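Local coordinates for probable chitinase A (Chromobacterium violaceum, PDB 4TX8), which probably hydrolyses chitin as a family 18 endochitinase, and carries a small carbohydrate-binding module beside its catalytic barrel, at residues G32-V37 against A53-V58; P103-A108 against D132-V137; G263-Y268 against Y300-T305. One frame throughout, in Å; residues are numbered along the deposited sequence.

Contact 1. Residues G32-V37 against A53-V58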
loop_
_atom_site.group_PDB
_atom_site.type_symbol
_atom_site.label_atom_id
_atom_site.label_comp_id
_atom_site.label_asym_id
_atom_site.label_seq_id
_atom_site.Cartn_x
_atom_site.Cartn_y
_atom_site.Cartn_z
ATOM N N GLY A 32 2.378 29.085 21.718
ATOM C CA GLY A 32 2.676 30.387 22.284
ATOM C C GLY A 32 3.756 31.120 21.511
ATOM O O GLY A 32 4.093 32.257 21.835
ATOM N N THR A 33 4.292 30.473 20.480
ATOM C CA THR A 33 5.385 31.041 19.697
ATOM C C THR A 33 4.891 31.726 18.422
ATOM O O THR A 33 4.030 31.203 17.715
ATOM C CB THR A 33 6.414 29.959 19.310
ATOM O OG1 THR A 33 6.777 29.205 20.474
ATOM C CG2 THR A 33 7.663 30.583 18.708
ATOM N N ALA A 34 5.446 32.900 18.136
ATOM C CA ALA A 34 5.148 33.613 16.899
ATOM C C ALA A 34 6.119 33.194 15.801
ATOM O O ALA A 34 7.335 33.263 15.976
ATOM C CB ALA A 34 5.213 35.118 17.122
ATOM N N TYR A 35 5.576 32.762 14.667
ATOM C CA TYR A 35 6.396 32.318 13.547
ATOM C C TYR A 35 6.235 33.229 12.337
ATOM O O TYR A 35 5.157 33.765 12.092
ATOM C CB TYR A 35 6.045 30.879 13.164
ATOM C CG TYR A 35 6.327 29.879 14.260
ATOM C CD1 TYR A 35 7.631 29.547 14.601
ATOM C CD2 TYR A 35 5.291 29.270 14.958
ATOM C CE1 TYR A 35 7.898 28.639 15.609
ATOM C CE2 TYR A 35 5.548 28.359 15.965
ATOM C CZ TYR A 35 6.854 28.046 16.285
ATOM O OH TYR A 35 7.123 27.140 17.285
ATOM N N LYS A 36 7.319 33.409 11.591
ATOM C CA LYS A 36 7.270 34.138 10.331
ATOM C C LYS A 36 7.318 33.162 9.163
ATOM O O LYS A 36 7.765 32.027 9.320
ATOM C CB LYS A 36 8.428 35.127 10.219
ATOM C CG LYS A 36 8.446 36.226 11.263
ATOM C CD LYS A 36 9.561 37.206 10.943
ATOM C CE LYS A 36 9.961 38.031 12.148
ATOM N NZ LYS A 36 11.307 38.641 11.945
ATOM N N VAL A 37 6.863 33.606 7.996
ATOM C CA VAL A 37 6.969 32.806 6.783
ATOM C C VAL A 37 8.426 32.429 6.537
ATOM O O VAL A 37 9.308 33.286 6.575
ATOM C CB VAL A 37 6.414 33.555 5.551
ATOM C CG1 VAL A 37 6.643 32.740 4.283
ATOM C CG2 VAL A 37 4.937 33.867 5.735
ATOM N N ALA A 53 2.790 33.652 8.395
ATOM C CA ALA A 53 3.175 34.322 9.632
ATOM C C ALA A 53 2.030 34.216 10.628
ATOM O O ALA A 53 0.936 34.722 10.385
ATOM C CB ALA A 53 3.533 35.776 9.379
ATOM N N HIS A 54 2.283 33.552 11.749
ATOM C CA HIS A 54 1.234 33.293 12.725
ATOM C C HIS A 54 1.807 32.921 14.079
ATOM O O HIS A 54 2.995 32.626 14.209
ATOM C CB HIS A 54 0.335 32.154 12.249
ATOM C CG HIS A 54 0.973 30.809 12.382
ATOM N ND1 HIS A 54 2.034 30.411 11.596
ATOM C CD2 HIS A 54 0.726 29.779 13.226
ATOM C CE1 HIS A 54 2.404 29.192 11.940
ATOM N NE2 HIS A 54 1.625 28.784 12.927
ATOM N N THR A 55 0.936 32.912 15.080
ATOM C CA THR A 55 1.277 32.408 16.399
ATOM C C THR A 55 0.563 31.083 16.630
ATOM O O THR A 55 -0.614 30.943 16.302
ATOM C CB THR A 55 0.893 33.414 17.500
ATOM O OG1 THR A 55 1.767 34.547 17.434
ATOM C CG2 THR A 55 1.000 32.779 18.877
ATOM N N ALA A 56 1.279 30.103 17.168
ATOM C CA ALA A 56 0.661 28.843 17.552
ATOM C C ALA A 56 0.001 29.013 18.911
ATOM O O ALA A 56 0.583 28.658 19.936
ATOM C CB ALA A 56 1.691 27.720 17.585
ATOM N N TYR A 57 -1.207 29.571 18.918
ATOM C CA TYR A 57 -1.885 29.910 20.167
ATOM C C TYR A 57 -2.080 28.682 21.046
ATOM O O TYR A 57 -2.364 27.590 20.551
ATOM C CB TYR A 57 -3.235 30.578 19.886
ATOM C CG TYR A 57 -3.128 31.846 19.070
ATOM C CD1 TYR A 57 -2.585 33.003 19.616
ATOM C CD2 TYR A 57 -3.570 31.888 17.754
ATOM C CE1 TYR A 57 -2.480 34.164 18.874
ATOM C CE2 TYR A 57 -3.470 33.044 17.002
ATOM C CZ TYR A 57 -2.925 34.181 17.567
ATOM O OH TYR A 57 -2.821 35.337 16.827
ATOM N N VAL A 58 -1.914 28.869 22.352
ATOM C CA VAL A 58 -1.996 27.769 23.304
ATOM C C VAL A 58 -3.389 27.138 23.289
ATOM O O VAL A 58 -4.399 27.839 23.286
ATOM C CB VAL A 58 -1.636 28.241 24.740
ATOM C CG1 VAL A 58 -2.489 29.443 25.157
ATOM C CG2 VAL A 58 -1.763 27.100 25.736
#
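The rings of Tyr-35 and His-54 meet on one side of a two-stranded antiparallel ribbon, their planes at 42°, a pairing that is neither a stack nor edge-to-face. His-54 CE1 lies 4.2 Å from Tyr-35 CD2. One face of the Tyr-35 ring carries CG2 of Thr-33, offset toward the rim; at its edge, near the plane, stands the methyl of Ala-56, with CB 4.2 Å from Tyr-35 CE2. His-54 CG sits between its backbone N and carbonyl carbon (chi1 75°), and the ring then carries CE1 to the tyrosine. Beyond the two segments, Trp-71 meets the Tyr-35 ring edge-to-face, and Tyr-35 OH bonds Ala-30 N while His-54 ND1 bonds Val-52 O.

The backbone fixes the register. Tyr-35 and His-54 form a hydrogen-bonded pair: Tyr-35 N reaches His-54 O at 2.6 Å and 171°, and His-54 N returns to Tyr-35 O at 2.9 Å. Ala-34 and Thr-55 form the neighbouring non-hydrogen-bonded pair, with Thr-55 OG1 3.5 Å from Ala-34 CB on the other side of the ribbon. Past it, Ala-56 N donates to Thr-33 O at 3.0 Å and Ala-56 O accepts from Gly-32 N at 2.6 Å, so N and O of Ala-56, the centre of an inverse gamma turn, are both bonded across the strands. In this carbohydrate-binding module of family 5/12, four main-chain bonds therefore set the pairing, while the aromatic side chains add mainly apolar contact.

Contact 2. Residues P103-A108 against D132-V137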
loop_
_atom_site.group_PDB
_atom_site.type_symbol
_atom_site.label_atom_id
_atom_site.label_comp_id
_atom_site.label_asym_id
_atom_site.label_seq_id
_atom_site.Cartn_x
_atom_site.Cartn_y
_atom_site.Cartn_z
ATOM N N PRO A 103 12.514 -8.003 -10.598
ATOM C CA PRO A 103 13.466 -7.664 -9.534
ATOM C C PRO A 103 13.146 -6.343 -8.836
ATOM O O PRO A 103 13.123 -5.299 -9.485
ATOM C CB PRO A 103 14.806 -7.565 -10.276
ATOM C CG PRO A 103 14.597 -8.296 -11.568
ATOM C CD PRO A 103 13.162 -8.065 -11.918
ATOM N N PHE A 104 12.891 -6.393 -7.533
ATOM C CA PHE A 104 12.806 -5.178 -6.727
ATOM C C PHE A 104 13.260 -5.501 -5.304
ATOM O O PHE A 104 13.593 -6.650 -5.019
ATOM C CB PHE A 104 11.391 -4.569 -6.768
ATOM C CG PHE A 104 10.306 -5.445 -6.196
ATOM C CD1 PHE A 104 9.860 -6.568 -6.875
ATOM C CD2 PHE A 104 9.698 -5.113 -4.994
ATOM C CE1 PHE A 104 8.850 -7.360 -6.352
ATOM C CE2 PHE A 104 8.684 -5.896 -4.465
ATOM C CZ PHE A 104 8.261 -7.022 -5.145
ATOM N N ALA A 105 13.307 -4.490 -4.436
ATOM C CA ALA A 105 13.928 -4.625 -3.112
ATOM C C ALA A 105 13.493 -5.896 -2.389
ATOM O O ALA A 105 12.300 -6.124 -2.185
ATOM C CB ALA A 105 13.618 -3.399 -2.255
ATOM N N LYS A 106 14.473 -6.725 -2.031
ATOM C CA LYS A 106 14.222 -8.001 -1.366
ATOM C C LYS A 106 13.348 -7.808 -0.134
ATOM O O LYS A 106 12.372 -8.528 0.069
ATOM C CB LYS A 106 15.541 -8.675 -0.977
ATOM C CG LYS A 106 15.370 -10.047 -0.341
ATOM C CD LYS A 106 16.705 -10.625 0.110
ATOM C CE LYS A 106 16.535 -12.019 0.704
ATOM N NZ LYS A 106 17.806 -12.542 1.286
ATOM N N HIS A 107 13.703 -6.822 0.681
ATOM C CA HIS A 107 12.878 -6.436 1.812
ATOM C C HIS A 107 12.389 -5.016 1.577
ATOM O O HIS A 107 13.099 -4.046 1.842
ATOM C CB HIS A 107 13.657 -6.566 3.118
ATOM C CG HIS A 107 14.206 -7.939 3.344
ATOM N ND1 HIS A 107 15.535 -8.177 3.621
ATOM C CD2 HIS A 107 13.606 -9.154 3.310
ATOM C CE1 HIS A 107 15.729 -9.476 3.756
ATOM N NE2 HIS A 107 14.575 -10.092 3.573
ATOM N N ALA A 108 11.169 -4.910 1.064
ATOM C CA ALA A 108 10.678 -3.659 0.506
ATOM C C ALA A 108 9.762 -2.891 1.447
ATOM O O ALA A 108 9.007 -3.482 2.223
ATOM C CB ALA A 108 9.954 -3.934 -0.808
ATOM N N ASP A 132 13.712 6.057 1.522
ATOM C CA ASP A 132 13.292 4.918 2.341
ATOM C C ASP A 132 12.210 4.076 1.665
ATOM O O ASP A 132 11.963 2.940 2.065
ATOM C CB ASP A 132 12.789 5.392 3.708
ATOM C CG ASP A 132 13.917 5.751 4.655
ATOM O OD1 ASP A 132 15.002 5.138 4.551
ATOM O OD2 ASP A 132 13.714 6.643 5.507
ATOM N N TRP A 133 11.560 4.633 0.648
ATOM C CA TRP A 133 10.514 3.913 -0.071
ATOM C C TRP A 133 11.094 3.111 -1.236
ATOM O O TRP A 133 11.873 3.636 -2.025
ATOM C CB TRP A 133 9.448 4.888 -0.575
ATOM C CG TRP A 133 8.819 5.682 0.529
ATOM C CD1 TRP A 133 9.137 6.955 0.911
ATOM C CD2 TRP A 133 7.774 5.249 1.408
ATOM N NE1 TRP A 133 8.347 7.344 1.969
ATOM C CE2 TRP A 133 7.502 6.315 2.294
ATOM C CE3 TRP A 133 7.036 4.066 1.531
ATOM C CZ2 TRP A 133 6.528 6.230 3.290
ATOM C CZ3 TRP A 133 6.068 3.984 2.521
ATOM C CH2 TRP A 133 5.822 5.061 3.384
ATOM N N ASP A 134 10.711 1.841 -1.335
ATOM C CA ASP A 134 11.230 0.962 -2.383
ATOM C C ASP A 134 10.240 0.799 -3.527
ATOM O O ASP A 134 10.634 0.608 -4.677
ATOM C CB ASP A 134 11.579 -0.408 -1.806
ATOM C CG ASP A 134 12.656 -0.329 -0.750
ATOM O OD1 ASP A 134 13.756 0.170 -1.067
ATOM O OD2 ASP A 134 12.399 -0.750 0.400
ATOM N N VAL A 135 8.953 0.851 -3.205
ATOM C CA VAL A 135 7.916 0.827 -4.228
ATOM C C VAL A 135 6.969 1.992 -3.995
ATOM O O VAL A 135 6.371 2.121 -2.925
ATOM C CB VAL A 135 7.124 -0.497 -4.236
ATOM C CG1 VAL A 135 6.092 -0.484 -5.352
ATOM C CG2 VAL A 135 8.069 -1.687 -4.401
ATOM N N ILE A 136 6.860 2.853 -4.998
ATOM C CA ILE A 136 5.992 4.019 -4.924
ATOM C C ILE A 136 4.718 3.758 -5.716
ATOM O O ILE A 136 4.751 3.652 -6.941
ATOM C CB ILE A 136 6.698 5.275 -5.465
ATOM C CG1 ILE A 136 8.026 5.491 -4.733
ATOM C CG2 ILE A 136 5.799 6.489 -5.328
ATOM C CD1 ILE A 136 8.945 6.486 -5.409
ATOM N N VAL A 137 3.597 3.642 -5.013
ATOM C CA VAL A 137 2.334 3.307 -5.659
ATOM C C VAL A 137 1.468 4.540 -5.866
ATOM O O VAL A 137 0.946 5.110 -4.909
ATOM C CB VAL A 137 1.538 2.274 -4.849
ATOM C CG1 VAL A 137 0.330 1.814 -5.642
ATOM C CG2 VAL A 137 2.420 1.090 -4.483
HETATM O O HOH W 1 12.615 -1.515 -5.099
#
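The chain enters the catalytic (beta/alpha)8 barrel of family 18 where Ala-105 and Ala-108 meet Asp-134: residues 103-108 lead into strand 108-114, and Val-135 opens the neighbouring parallel strand 135-143, with Asp-134 just before it. Asp-134 carries most of the contact. Its CB and CG both lie 3.6 Å from the methyl of Ala-105, while the same CB is 4.0 Å from CB of Ala-108, so both alanine methyls meet the stem of the aspartate from the same side. CG is anti to the carbonyl carbon (chi1 -62°), beside the backbone N; of the carboxylate, OD2 comes to 3.4 Å from Ala-108 CA. That oxygen accepts a hydrogen bond from Leu-109 N, which ties the carboxylate to the second residue of strand 108-114.

No direct hydrogen bond joins the two segments; a single water does so. It accepts from Ala-105 N at 3.1 Å and donates to Asp-134 O at 2.9 Å, bridging main chain to main chain. The apolar contact is a single methyl against a ring: Val-135 CG2 lies 3.8 Å from Phe-104 CD2, obliquely placed. The phenyl is also held from outside, edge-to-face by Tyr-251 and by a cation-pi contact with Arg-392, and Arg-392 NH1 further bonds Ala-105 O. Backbone hydrogen bonds of Leu-109 with Asp-134 and Val-135 continue the pairing into the sheet. Neighbouring parallel strands such as 108-114 and 135-143 are what a (beta/alpha)8 barrel of family 18 is built from, and residues 103-108 pack at their N-terminal ends.

Contact 3. Residues G263-Y268 against Y300-T305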
loop_
_atom_site.group_PDB
_atom_site.type_symbol
_atom_site.label_atom_id
_atom_site.label_comp_id
_atom_site.label_asym_id
_atom_site.label_seq_id
_atom_site.Cartn_x
_atom_site.Cartn_y
_atom_site.Cartn_z
ATOM N N GLY A 263 -10.303 -14.214 5.165
ATOM C CA GLY A 263 -11.680 -14.403 5.590
ATOM C C GLY A 263 -12.290 -15.681 5.036
ATOM O O GLY A 263 -13.179 -16.270 5.649
ATOM N N GLY A 264 -11.798 -16.111 3.876
ATOM C CA GLY A 264 -12.270 -17.326 3.232
ATOM C C GLY A 264 -12.104 -18.578 4.072
ATOM O O GLY A 264 -12.813 -19.567 3.875
ATOM N N PHE A 265 -11.158 -18.542 5.005
ATOM C CA PHE A 265 -10.927 -19.658 5.921
ATOM C C PHE A 265 -12.165 -19.924 6.765
ATOM O O PHE A 265 -12.470 -21.060 7.111
ATOM C CB PHE A 265 -9.721 -19.361 6.820
ATOM C CG PHE A 265 -9.485 -20.390 7.898
ATOM C CD1 PHE A 265 -9.407 -21.738 7.588
ATOM C CD2 PHE A 265 -9.310 -20.001 9.218
ATOM C CE1 PHE A 265 -9.181 -22.684 8.580
ATOM C CE2 PHE A 265 -9.081 -20.938 10.213
ATOM C CZ PHE A 265 -9.016 -22.285 9.891
ATOM N N VAL A 266 -12.891 -18.854 7.057
ATOM C CA VAL A 266 -13.960 -18.877 8.039
ATOM C C VAL A 266 -15.343 -18.731 7.391
ATOM O O VAL A 266 -16.343 -19.221 7.920
ATOM C CB VAL A 266 -13.711 -17.762 9.092
ATOM C CG1 VAL A 266 -14.848 -16.752 9.141
ATOM C CG2 VAL A 266 -13.422 -18.370 10.448
ATOM N N ALA A 267 -15.387 -18.076 6.234
ATOM C CA ALA A 267 -16.631 -17.892 5.487
ATOM C C ALA A 267 -16.345 -17.714 3.996
ATOM O O ALA A 267 -15.401 -17.023 3.617
ATOM C CB ALA A 267 -17.408 -16.691 6.025
ATOM N N TYR A 268 -17.154 -18.347 3.151
ATOM C CA TYR A 268 -16.995 -18.211 1.704
ATOM C C TYR A 268 -18.322 -17.831 1.054
ATOM O O TYR A 268 -19.190 -18.678 0.847
ATOM C CB TYR A 268 -16.448 -19.504 1.089
ATOM C CG TYR A 268 -15.886 -19.320 -0.304
ATOM C CD1 TYR A 268 -14.717 -18.599 -0.508
ATOM C CD2 TYR A 268 -16.525 -19.861 -1.415
ATOM C CE1 TYR A 268 -14.196 -18.420 -1.778
ATOM C CE2 TYR A 268 -16.010 -19.689 -2.692
ATOM C CZ TYR A 268 -14.844 -18.966 -2.867
ATOM O OH TYR A 268 -14.323 -18.786 -4.128
ATOM N N TYR A 300 -9.306 -14.260 12.159
ATOM C CA TYR A 300 -9.350 -15.648 12.609
ATOM C C TYR A 300 -8.392 -16.500 11.780
ATOM O O TYR A 300 -8.565 -16.652 10.569
ATOM C CB TYR A 300 -10.774 -16.204 12.525
ATOM C CG TYR A 300 -10.960 -17.554 13.201
ATOM C CD1 TYR A 300 -10.544 -18.731 12.584
ATOM C CD2 TYR A 300 -11.559 -17.650 14.449
ATOM C CE1 TYR A 300 -10.714 -19.963 13.194
ATOM C CE2 TYR A 300 -11.732 -18.882 15.070
ATOM C CZ TYR A 300 -11.308 -20.034 14.435
ATOM O OH TYR A 300 -11.477 -21.262 15.038
ATOM N N THR A 301 -7.381 -17.051 12.443
ATOM C CA THR A 301 -6.375 -17.873 11.778
ATOM C C THR A 301 -6.344 -19.268 12.394
ATOM O O THR A 301 -6.893 -19.481 13.476
ATOM C CB THR A 301 -4.970 -17.240 11.882
ATOM O OG1 THR A 301 -4.426 -17.492 13.184
ATOM C CG2 THR A 301 -5.034 -15.742 11.627
ATOM N N PRO A 302 -5.709 -20.231 11.707
ATOM C CA PRO A 302 -5.583 -21.556 12.324
ATOM C C PRO A 302 -4.473 -21.647 13.372
ATOM O O PRO A 302 -4.187 -22.744 13.843
ATOM C CB PRO A 302 -5.269 -22.468 11.134
ATOM C CG PRO A 302 -4.643 -21.576 10.127
ATOM C CD PRO A 302 -5.312 -20.242 10.287
ATOM N N TYR A 303 -3.870 -20.524 13.748
ATOM C CA TYR A 303 -2.694 -20.574 14.612
ATOM C C TYR A 303 -2.987 -20.169 16.053
ATOM O O TYR A 303 -2.080 -20.101 16.882
ATOM C CB TYR A 303 -1.589 -19.698 14.024
ATOM C CG TYR A 303 -1.446 -19.892 12.533
ATOM C CD1 TYR A 303 -1.096 -21.131 12.007
ATOM C CD2 TYR A 303 -1.680 -18.847 11.652
ATOM C CE1 TYR A 303 -0.976 -21.318 10.644
ATOM C CE2 TYR A 303 -1.561 -19.024 10.288
ATOM C CZ TYR A 303 -1.208 -20.259 9.789
ATOM O OH TYR A 303 -1.090 -20.433 8.430
ATOM N N SER A 304 -4.258 -19.921 16.351
ATOM C CA SER A 304 -4.684 -19.609 17.710
ATOM C C SER A 304 -6.144 -20.004 17.914
ATOM O O SER A 304 -6.935 -19.985 16.971
ATOM C CB SER A 304 -4.487 -18.121 18.008
ATOM O OG SER A 304 -4.958 -17.796 19.305
ATOM N N THR A 305 -6.498 -20.364 19.144
ATOM C CA THR A 305 -7.864 -20.780 19.453
ATOM C C THR A 305 -8.841 -19.618 19.300
ATOM O O THR A 305 -10.025 -19.823 19.026
ATOM C CB THR A 305 -7.981 -21.355 20.883
ATOM O OG1 THR A 305 -7.565 -20.370 21.836
ATOM C CG2 THR A 305 -7.119 -22.601 21.033
#
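Phe-265 and Val-266 pack on Tyr-300 and Pro-302 between two loops of the family 18 barrel, one following strand 251-254 and the other following strand 288-292; no hydrogen bond crosses between them. The aromatic pair is Phe-265 with Tyr-300. Their rings meet rim to rim, centroids 5.8 Å apart and planes at 34°, and neither lies over the face of the other. Phe-265 CE2 comes to 3.5 Å from Tyr-300 CE1, with CE2 and CD2 of the phenyl lying at the edge of the tyrosine ring. Phe-265 CB points toward the other loop, and CG is anti to the backbone N (chi1 174°).

Aliphatic contacts extend the patch on both rings. Pro-302 CD is 3.8 Å from Phe-265 CE2, the two side chains meeting at a slant, and Val-266 CG2 is 3.6 Å from Tyr-300 CD1, its side chain running at about a right angle to the tyrosine. Outside the pair, Met-322 of helix 313-325 and Phe-327 and Pro-328 of strand 326-328 also touch Phe-265, so the phenyl links this surface contact to the elements that follow.

Polar bonds act within each loop and fix its shape. Gly-263 O takes two backbone donors, Val-266 N and Ala-267 N, closing the turn that carries the phenyl. Across from it, a type I beta turn runs from Thr-301 to Ser-304, and an ST turn overlaps it: Tyr-303 N donates to Thr-301 OG1 at 3.1 Å and 160°.

How the contacts relate
From the N terminus the three contacts follow in series, none nesting in or crossing another. Contact 1 closes a short loop of 15 residues, mostly strand, within the carbohydrate-binding module. After a linker that is partly unmodelled, contact 2 closes a 23-residue excursion that holds the rest of the first barrel strand, 108-114, and joins its entry to the start of strand 135-143. Contact 3 closes 31 residues spanning helix 276-281 and strand 288-292, tying two surface loops of the barrel. Centres of contacts 1 and 3 lie 52 Å apart, those of contacts 2 and 3 30 Å; none touches another: contact 1 lies in the binding module, contacts 2 and 3 in the barrel.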